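Local coordinates for protein Non-sulfated chondroitin lyase E66 (PDB 3VSN) that cleaves non-sulfated chondroitin as a polysaccharide lyase of the baculovirus envelope and is essential for oral infection of the insect host, at residues V147-N150 against I151-L155; N307-G310 against N311-T314; K433-E436 against M437-Q441; Q493-N496 against N497-S501. All blocks are in the same frame, centred on the assembly; numbering follows the deposited sequence. Where two conformers were deposited one is given.

Contact 1 of 4, residues V147-N150 against I151-L155; sequences VFMN and ITIVL
The carbonyl oxygen of Phe-148 is gripped twice by a single residue one turn further on: Thr-152 OG1 donates to Phe-148 O at 2.8 Å, and Thr-152 N donates to the same Phe-148 O at 3.1 Å. The two donors arrive from opposite faces of the carbonyl plane, each tilted well out of it, which lets one oxygen take both. The hydroxyl can bend back because OG1 lies beside the backbone N of Thr-152 (chi1 -59°), which turns it toward the preceding turn. A second hydroxyl, that of Thr-168 on helix 161-175, pairs with Thr-152 OG1, linking the two helices. Val-147 and Ile-151 run side by side, with Val-147 CG1 3.7 Å from Ile-151 CD1, on the side covered by helix 75-93. Met-149 and Ile-153 pair in the same manner, Met-149 CG lying 3.8 Å from Ile-153 CD1. The methionine, extended with CG anti to the backbone N (chi1 -178°), reaches Phe-34 and Phe-38 of helix 29-48 as well as Val-197 and Tyr-201 of helix 189-205. Backbone i to i+4 bonds continue to the end of the helix, with Val-154 N on Asn-150 O and Leu-155 N on Ile-151 O. Such i/i+4 pairs and threonine-to-carbonyl bonds are ordinary alpha-helical features, here on helix 138-154, packed between those four helices in the alpha/alpha-toroid of the family 8 helical domain.

Contact 2 of 4, residues N307-G310 against N311-T314; sequences NVIG and NFIT
Phe-312 lays one face of its ring over the backbone of Ile-309: Ile-309 CA stands 3.8 Å from the ring centroid and only 7° off the ring normal, a CH-pi contact placed almost exactly over the centre. The ring swings back over the preceding residues because CG lies beside its own backbone N (chi1 -74°). The branched side chains of the turn meet different parts of it. Ile-309 crosses at about a right angle and brings CG1 to 3.9 Å from Phe-312 CD2, whereas Val-308 approaches at a slant, its CG2 resting 3.7 Å from Phe-312 CZ. Ring stacking with Tyr-259 and contacts with Ile-256 and Ile-283 bind the phenylalanine into the surrounding fold.

Two backbone bonds wind the chain beneath the ring. Asn-311 N donates to Val-308 O at 2.8 Å, and Phe-312 N donates to Ile-309 O at 3.2 Å; both donors stand above the carbonyl planes of their acceptors. A water lies within hydrogen-bonding distance of both Gly-310 O (3.3 Å) and Asn-311 OD1 (2.9 Å). The amide nitrogen ND2 of Asn-311 finds its partner in the carbonyl oxygen of Ser-47. These successive i to i+3 bonds are characteristic of consecutive tight turns, here in the loop leading to strand 318-322, with the Phe-312 side chain about 10 Å from that of the catalytic proton donor Tyr-254.

Contact 3 of 4, residues K433-E436 against M437-Q441; sequences KFAE and MNNLQ
One face of the Phe-434 ring carries the terminal methyl of Met-437, with CE 3.8 Å from the ring centroid and displaced toward the rim near Phe-434 CG. It is a CH-pi contact made by the methyl carbon. A bend at the end of the methionine chain (chi3 -69°) folds the methyl onto the ring, the two side chains otherwise running alongside each other. At the CD2 side of the ring, Leu-440 adds a looser apolar touch, its CD2 4.1 Å from Phe-434 CD2. Tyr-348 meets the same phenylalanine edge-to-face, and Thr-363 of helix 359-364 touches both Phe-434 and Met-437, so the cluster continues into the neighbouring structure.

These residues belong to the beta hairpin of strands 426-434 and 440-449, two neighbours in a large antiparallel sheet of the beta-sandwich region. The chain reverses through a type I' turn from Met-437 to Leu-440, with Asn-438 and Asn-439 at its central positions, both in left-handed backbone conformation. Where the strands meet, Phe-434 N donates to Leu-440 O at 2.8 Å, nearly straight along the carbonyl direction. Nearer the reversal, Met-437 N reaches Phe-434 O at 3.2 Å from above the carbonyl plane. A water accepts from Asn-438 N and donates to Ala-435 O, bridging the two residues.

On the sheet face shared by Lys-433 and Gln-441, a non-hydrogen-bonded pair, the extended lysine slants across its neighbour, with Lys-433 CG 3.9 Å from Gln-441 CB. Glu-436 instead directs OE1 to the hydroxyl of Tyr-348.

Contact 4 of 4, residues Q493-N496 against N497-S501; sequences QRIN and NNNSS
Arg-494 reaches along the loop that follows helix 490-496 and holds it to the carboxyl-terminal end of this short surface helix. Its CG is anti to the backbone N (chi1 -179°), and the chain stays extended as far as NE; a turn at the last torsion (chi4 84°) then sets the guanidinium across residues Asn-499 to Ser-501. Arg-494 NE donates to Asn-499 OD1 at 3.0 Å, approaching from above the plane of that amide, which is turned 83° from the guanidinium. By contrast, Ser-501 OG sits at the guanidinium edge, in its plane, and accepts from Arg-494 NH1 at 2.8 Å. The same NH1 also donates to the carbonyl oxygen of Leu-524, so the arginine ties the loop to a second part of the chain. Asn-499, whose backbone is left-handed, holds CG anti to its backbone N, which brings OD1 to the arginine; Ile-495 lies alongside it, with Ile-495 CD1 3.5 Å from Asn-499 OD1. Bonds from Asn-497 N to Gln-493 O and Arg-494 O are both weak as the helix unwinds. Within the loop, Asn-497 ND2 donates to Ser-500 O at 3.2 Å from above the carbonyl plane.

The four contacts come in series along one chain, and none touches another. Contact 1 lies in the amino-terminal helical toroid, on helix 138-154, whereas contacts 3 and 4 lie across the chain's centre from it, their centres about 54 and 61 Å away. Contact 2, in the loop before strand 318-322, has its centre about 24 Å from that of contact 1 and 35 Å from that of contact 3. Contacts 3 and 4 also have centres about 35 Å apart, yet the hairpin of contact 3 and strand 504-506, which follows contact 4, share one antiparallel sheet. The contacts thus sample both helical and beta regions of the lyase, with the Glu-436 side chain about 11 Å from that of Glu-350.

Contact 1 of 4, residues V147-N150 against I151-L155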
# COMPACT_ATOMS: atom_id res chain seq x y z
N VAL A 147 -11.44 -24.98 4.03
CA VAL A 147 -11.17 -26.27 3.39
C VAL A 147 -12.48 -27.01 3.10
O VAL A 147 -12.71 -27.46 1.98
CB VAL A 147 -10.24 -27.16 4.24
CG1 VAL A 147 -10.07 -28.54 3.61
CG2 VAL A 147 -8.88 -26.50 4.39
N PHE A 148 -13.34 -27.11 4.12
CA PHE A 148 -14.66 -27.73 3.98
C PHE A 148 -15.44 -27.09 2.84
O PHE A 148 -15.98 -27.80 1.98
CB PHE A 148 -15.45 -27.61 5.29
CG PHE A 148 -15.08 -28.64 6.32
CD1 PHE A 148 -15.79 -29.84 6.41
CD2 PHE A 148 -14.04 -28.41 7.22
CE1 PHE A 148 -15.45 -30.79 7.37
CE2 PHE A 148 -13.70 -29.36 8.17
CZ PHE A 148 -14.41 -30.55 8.25
N MET A 149 -15.47 -25.76 2.82
CA MET A 149 -16.20 -25.02 1.81
C MET A 149 -15.66 -25.25 0.40
O MET A 149 -16.42 -25.57 -0.51
CB MET A 149 -16.22 -23.52 2.16
CG MET A 149 -17.01 -22.68 1.17
SD MET A 149 -17.05 -20.95 1.66
CE MET A 149 -18.15 -20.29 0.42
N ASN A 150 -14.34 -25.09 0.23
CA ASN A 150 -13.71 -25.25 -1.08
C ASN A 150 -13.88 -26.66 -1.66
O ASN A 150 -14.24 -26.80 -2.83
CB ASN A 150 -12.23 -24.86 -1.04
CG ASN A 150 -12.01 -23.35 -1.07
OD1 ASN A 150 -12.12 -22.68 -0.04
ND2 ASN A 150 -11.71 -22.83 -2.24
N ILE A 151 -13.64 -27.68 -0.84
CA ILE A 151 -13.77 -29.07 -1.28
C ILE A 151 -15.21 -29.40 -1.67
O ILE A 151 -15.46 -29.90 -2.77
CB ILE A 151 -13.21 -30.07 -0.23
CG1 ILE A 151 -11.69 -29.91 -0.12
CG2 ILE A 151 -13.55 -31.51 -0.62
CD1 ILE A 151 -11.01 -30.81 0.91
N THR A 152 -16.16 -29.08 -0.79
CA THR A 152 -17.58 -29.34 -1.04
C THR A 152 -18.07 -28.71 -2.35
O THR A 152 -18.73 -29.38 -3.15
CB THR A 152 -18.45 -28.89 0.15
OG1 THR A 152 -18.04 -29.58 1.34
CG2 THR A 152 -19.93 -29.19 -0.11
N ILE A 153 -17.75 -27.44 -2.57
CA ILE A 153 -18.24 -26.74 -3.76
C ILE A 153 -17.58 -27.23 -5.06
O ILE A 153 -18.29 -27.54 -6.02
CB ILE A 153 -18.18 -25.21 -3.62
CG1 ILE A 153 -19.01 -24.76 -2.41
CG2 ILE A 153 -18.70 -24.53 -4.89
CD1 ILE A 153 -18.90 -23.29 -2.07
N VAL A 154 -16.25 -27.30 -5.10
CA VAL A 154 -15.60 -27.71 -6.36
C VAL A 154 -15.94 -29.14 -6.79
O VAL A 154 -15.86 -29.47 -7.97
CB VAL A 154 -14.06 -27.48 -6.37
CG1 VAL A 154 -13.73 -26.03 -6.04
CG2 VAL A 154 -13.33 -28.45 -5.45
N LEU A 155 -16.34 -29.97 -5.82
CA LEU A 155 -16.73 -31.35 -6.10
C LEU A 155 -18.24 -31.53 -6.25
O LEU A 155 -18.74 -32.66 -6.26
CB LEU A 155 -16.20 -32.29 -5.00
CG LEU A 155 -14.68 -32.43 -4.80
CD1 LEU A 155 -14.37 -33.48 -3.74
CD2 LEU A 155 -13.98 -32.78 -6.11

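Contact 2 of 4, residues N307-G310 against N311-T314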
# COMPACT_ATOMS: atom_id res chain seq x y z
N ASN A 307 1.56 -9.41 -3.17
CA ASN A 307 1.26 -10.34 -4.26
C ASN A 307 -0.24 -10.50 -4.56
O ASN A 307 -0.62 -11.29 -5.42
CB ASN A 307 1.96 -11.70 -4.06
CG ASN A 307 1.49 -12.45 -2.83
OD1 ASN A 307 0.48 -12.11 -2.21
ND2 ASN A 307 2.23 -13.49 -2.46
N VAL A 308 -1.08 -9.73 -3.86
CA VAL A 308 -2.53 -9.75 -4.11
C VAL A 308 -3.16 -8.40 -4.50
O VAL A 308 -4.16 -8.38 -5.24
CB VAL A 308 -3.35 -10.38 -2.95
CG1 VAL A 308 -3.06 -11.87 -2.83
CG2 VAL A 308 -3.08 -9.67 -1.62
N ILE A 309 -2.61 -7.29 -4.02
CA ILE A 309 -3.23 -5.97 -4.22
C ILE A 309 -3.50 -5.65 -5.69
O ILE A 309 -4.47 -4.97 -6.02
CB ILE A 309 -2.45 -4.83 -3.52
CG1 ILE A 309 -3.38 -3.64 -3.24
CG2 ILE A 309 -1.23 -4.43 -4.34
CD1 ILE A 309 -2.84 -2.63 -2.24
N GLY A 310 -2.64 -6.15 -6.58
CA GLY A 310 -2.80 -5.93 -8.02
C GLY A 310 -4.05 -6.57 -8.59
O GLY A 310 -4.53 -6.18 -9.66
N ASN A 311 -4.59 -7.56 -7.87
CA ASN A 311 -5.78 -8.30 -8.30
C ASN A 311 -7.07 -7.83 -7.64
O ASN A 311 -8.15 -8.38 -7.90
CB ASN A 311 -5.58 -9.81 -8.03
CG ASN A 311 -4.34 -10.36 -8.69
OD1 ASN A 311 -4.02 -10.00 -9.83
ND2 ASN A 311 -3.62 -11.23 -7.99
N PHE A 312 -6.98 -6.81 -6.79
CA PHE A 312 -8.15 -6.34 -6.04
C PHE A 312 -9.15 -5.60 -6.92
O PHE A 312 -10.37 -5.77 -6.78
CB PHE A 312 -7.74 -5.43 -4.88
CG PHE A 312 -7.13 -6.15 -3.70
CD1 PHE A 312 -6.99 -7.54 -3.68
CD2 PHE A 312 -6.74 -5.43 -2.58
CE1 PHE A 312 -6.45 -8.18 -2.57
CE2 PHE A 312 -6.19 -6.06 -1.47
CZ PHE A 312 -6.04 -7.44 -1.47
N ILE A 313 -8.63 -4.76 -7.82
CA ILE A 313 -9.44 -3.89 -8.67
C ILE A 313 -8.80 -3.77 -10.06
O ILE A 313 -7.66 -4.20 -10.26
CB ILE A 313 -9.60 -2.47 -8.07
CG1 ILE A 313 -8.23 -1.78 -7.93
CG2 ILE A 313 -10.33 -2.53 -6.74
CD1 ILE A 313 -8.32 -0.30 -7.66
N THR A 314 -9.54 -3.21 -11.01
CA THR A 314 -8.98 -2.74 -12.26
C THR A 314 -8.56 -1.29 -12.03
O THR A 314 -9.40 -0.45 -11.70
CB THR A 314 -9.98 -2.83 -13.43
OG1 THR A 314 -10.32 -4.20 -13.65
CG2 THR A 314 -9.37 -2.26 -14.72
O HOH W 1 -5.22 -8.45 -11.94

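Contact 3 of 4, residues K433-E436 against M437-Q441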
# COMPACT_ATOMS: atom_id res chain seq x y z
N LYS A 433 9.19 17.81 10.59
CA LYS A 433 10.27 17.72 11.56
C LYS A 433 10.05 16.49 12.43
O LYS A 433 8.94 16.25 12.92
CB LYS A 433 10.37 19.00 12.41
CG LYS A 433 11.59 19.04 13.32
CD LYS A 433 11.68 20.35 14.09
CE LYS A 433 12.99 20.45 14.86
NZ LYS A 433 13.09 21.74 15.60
N PHE A 434 11.12 15.71 12.62
CA PHE A 434 11.04 14.44 13.31
C PHE A 434 12.01 14.41 14.50
O PHE A 434 13.23 14.28 14.31
CB PHE A 434 11.37 13.28 12.35
CG PHE A 434 10.67 13.38 11.01
CD1 PHE A 434 9.39 12.88 10.85
CD2 PHE A 434 11.32 13.93 9.91
CE1 PHE A 434 8.75 12.94 9.62
CE2 PHE A 434 10.69 14.00 8.67
CZ PHE A 434 9.40 13.50 8.53
N ALA A 435 11.46 14.52 15.71
CA ALA A 435 12.27 14.52 16.94
C ALA A 435 13.15 13.27 17.06
O ALA A 435 14.31 13.37 17.45
CB ALA A 435 11.38 14.66 18.17
N GLU A 436 12.60 12.11 16.69
CA GLU A 436 13.29 10.83 16.87
C GLU A 436 14.35 10.54 15.81
O GLU A 436 15.11 9.58 15.93
CB GLU A 436 12.27 9.68 16.93
CG GLU A 436 11.29 9.75 18.10
CD GLU A 436 10.12 10.69 17.86
OE1 GLU A 436 9.94 11.19 16.73
OE2 GLU A 436 9.36 10.93 18.82
N MET A 437 14.40 11.36 14.76
CA MET A 437 15.46 11.24 13.76
C MET A 437 16.43 12.42 13.87
O MET A 437 16.77 13.05 12.86
CB MET A 437 14.88 11.11 12.34
CG MET A 437 14.19 9.78 12.10
SD MET A 437 13.85 9.38 10.36
CE MET A 437 12.58 10.59 9.98
N ASN A 438 16.86 12.69 15.10
CA ASN A 438 17.86 13.73 15.37
C ASN A 438 17.36 15.14 15.00
O ASN A 438 18.13 15.99 14.54
CB ASN A 438 19.17 13.38 14.64
CG ASN A 438 20.32 14.28 15.03
OD1 ASN A 438 20.44 14.69 16.18
ND2 ASN A 438 21.18 14.59 14.06
N ASN A 439 16.06 15.38 15.20
CA ASN A 439 15.40 16.64 14.83
C ASN A 439 15.52 16.99 13.34
O ASN A 439 15.52 18.17 12.97
CB ASN A 439 15.88 17.82 15.70
CG ASN A 439 15.11 17.94 17.01
OD1 ASN A 439 15.61 18.51 17.98
ND2 ASN A 439 13.89 17.42 17.03
N LEU A 440 15.63 15.97 12.50
CA LEU A 440 15.60 16.16 11.04
C LEU A 440 14.37 16.95 10.64
O LEU A 440 13.25 16.63 11.05
CB LEU A 440 15.61 14.81 10.30
CG LEU A 440 15.44 14.86 8.77
CD1 LEU A 440 16.69 15.40 8.08
CD2 LEU A 440 15.08 13.48 8.24
N GLN A 441 14.59 17.99 9.85
CA GLN A 441 13.51 18.77 9.27
C GLN A 441 13.81 19.04 7.81
O GLN A 441 14.97 19.00 7.39
CB GLN A 441 13.32 20.09 10.03
CG GLN A 441 14.51 21.04 9.93
CD GLN A 441 14.22 22.39 10.56
OE1 GLN A 441 13.46 23.19 10.01
NE2 GLN A 441 14.82 22.65 11.71
O HOH W 2 17.03 11.69 17.92

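Contact 4 of 4, residues Q493-N496 against N497-S501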
# COMPACT_ATOMS: atom_id res chain seq x y z
N GLN A 493 29.26 3.46 -15.15
CA GLN A 493 28.41 4.37 -15.93
C GLN A 493 28.95 5.80 -15.90
O GLN A 493 29.02 6.46 -16.93
CB GLN A 493 26.97 4.35 -15.43
CG GLN A 493 26.19 3.09 -15.77
CD GLN A 493 24.71 3.23 -15.44
OE1 GLN A 493 24.05 4.17 -15.88
NE2 GLN A 493 24.19 2.29 -14.66
N ARG A 494 29.34 6.25 -14.71
CA ARG A 494 29.93 7.58 -14.54
C ARG A 494 31.17 7.76 -15.41
O ARG A 494 31.25 8.72 -16.19
CB ARG A 494 30.27 7.84 -13.06
CG ARG A 494 30.87 9.21 -12.78
CD ARG A 494 31.47 9.26 -11.38
NE ARG A 494 31.94 10.60 -11.01
CZ ARG A 494 31.16 11.57 -10.51
NH1 ARG A 494 29.86 11.36 -10.32
NH2 ARG A 494 31.69 12.75 -10.21
N ILE A 495 32.13 6.84 -15.29
CA ILE A 495 33.39 6.92 -16.05
C ILE A 495 33.15 6.87 -17.56
O ILE A 495 33.79 7.61 -18.32
CB ILE A 495 34.41 5.84 -15.61
CG1 ILE A 495 34.71 5.93 -14.10
CG2 ILE A 495 35.69 5.92 -16.43
CD1 ILE A 495 35.24 7.27 -13.63
N ASN A 496 32.22 6.02 -17.99
CA ASN A 496 31.82 5.93 -19.40
C ASN A 496 31.20 7.23 -19.91
O ASN A 496 31.28 7.53 -21.10
CB ASN A 496 30.86 4.76 -19.63
CG ASN A 496 31.58 3.43 -19.72
OD1 ASN A 496 32.80 3.39 -19.88
ND2 ASN A 496 30.83 2.35 -19.64
N ASN A 497 30.59 7.99 -19.00
CA ASN A 497 29.98 9.28 -19.33
C ASN A 497 30.89 10.47 -19.02
O ASN A 497 30.44 11.48 -18.46
CB ASN A 497 28.62 9.42 -18.63
CG ASN A 497 27.82 10.62 -19.12
OD1 ASN A 497 27.89 10.98 -20.30
ND2 ASN A 497 27.07 11.24 -18.22
N ASN A 498 32.16 10.36 -19.40
CA ASN A 498 33.15 11.42 -19.18
C ASN A 498 33.29 11.84 -17.71
O ASN A 498 33.51 13.01 -17.40
CB ASN A 498 32.85 12.63 -20.08
CG ASN A 498 32.74 12.26 -21.55
OD1 ASN A 498 33.62 11.61 -22.11
ND2 ASN A 498 31.63 12.65 -22.17
N ASN A 499 33.17 10.86 -16.82
CA ASN A 499 33.22 11.07 -15.37
C ASN A 499 32.07 11.94 -14.84
O ASN A 499 32.27 12.82 -13.99
CB ASN A 499 34.60 11.62 -14.93
CG ASN A 499 34.88 11.37 -13.45
OD1 ASN A 499 34.27 10.50 -12.83
ND2 ASN A 499 35.80 12.14 -12.90
N SER A 500 30.87 11.69 -15.35
CA SER A 500 29.67 12.39 -14.90
C SER A 500 28.58 11.38 -14.58
O SER A 500 28.35 10.45 -15.35
CB SER A 500 29.18 13.37 -15.97
OG SER A 500 27.90 13.88 -15.63
N SER A 501 27.91 11.57 -13.45
CA SER A 501 26.82 10.67 -13.06
C SER A 501 25.46 11.06 -13.63
O SER A 501 24.46 10.38 -13.37
CB SER A 501 26.75 10.51 -11.54
OG SER A 501 27.77 9.62 -11.08
O HOH W 3 34.15 8.73 -20.93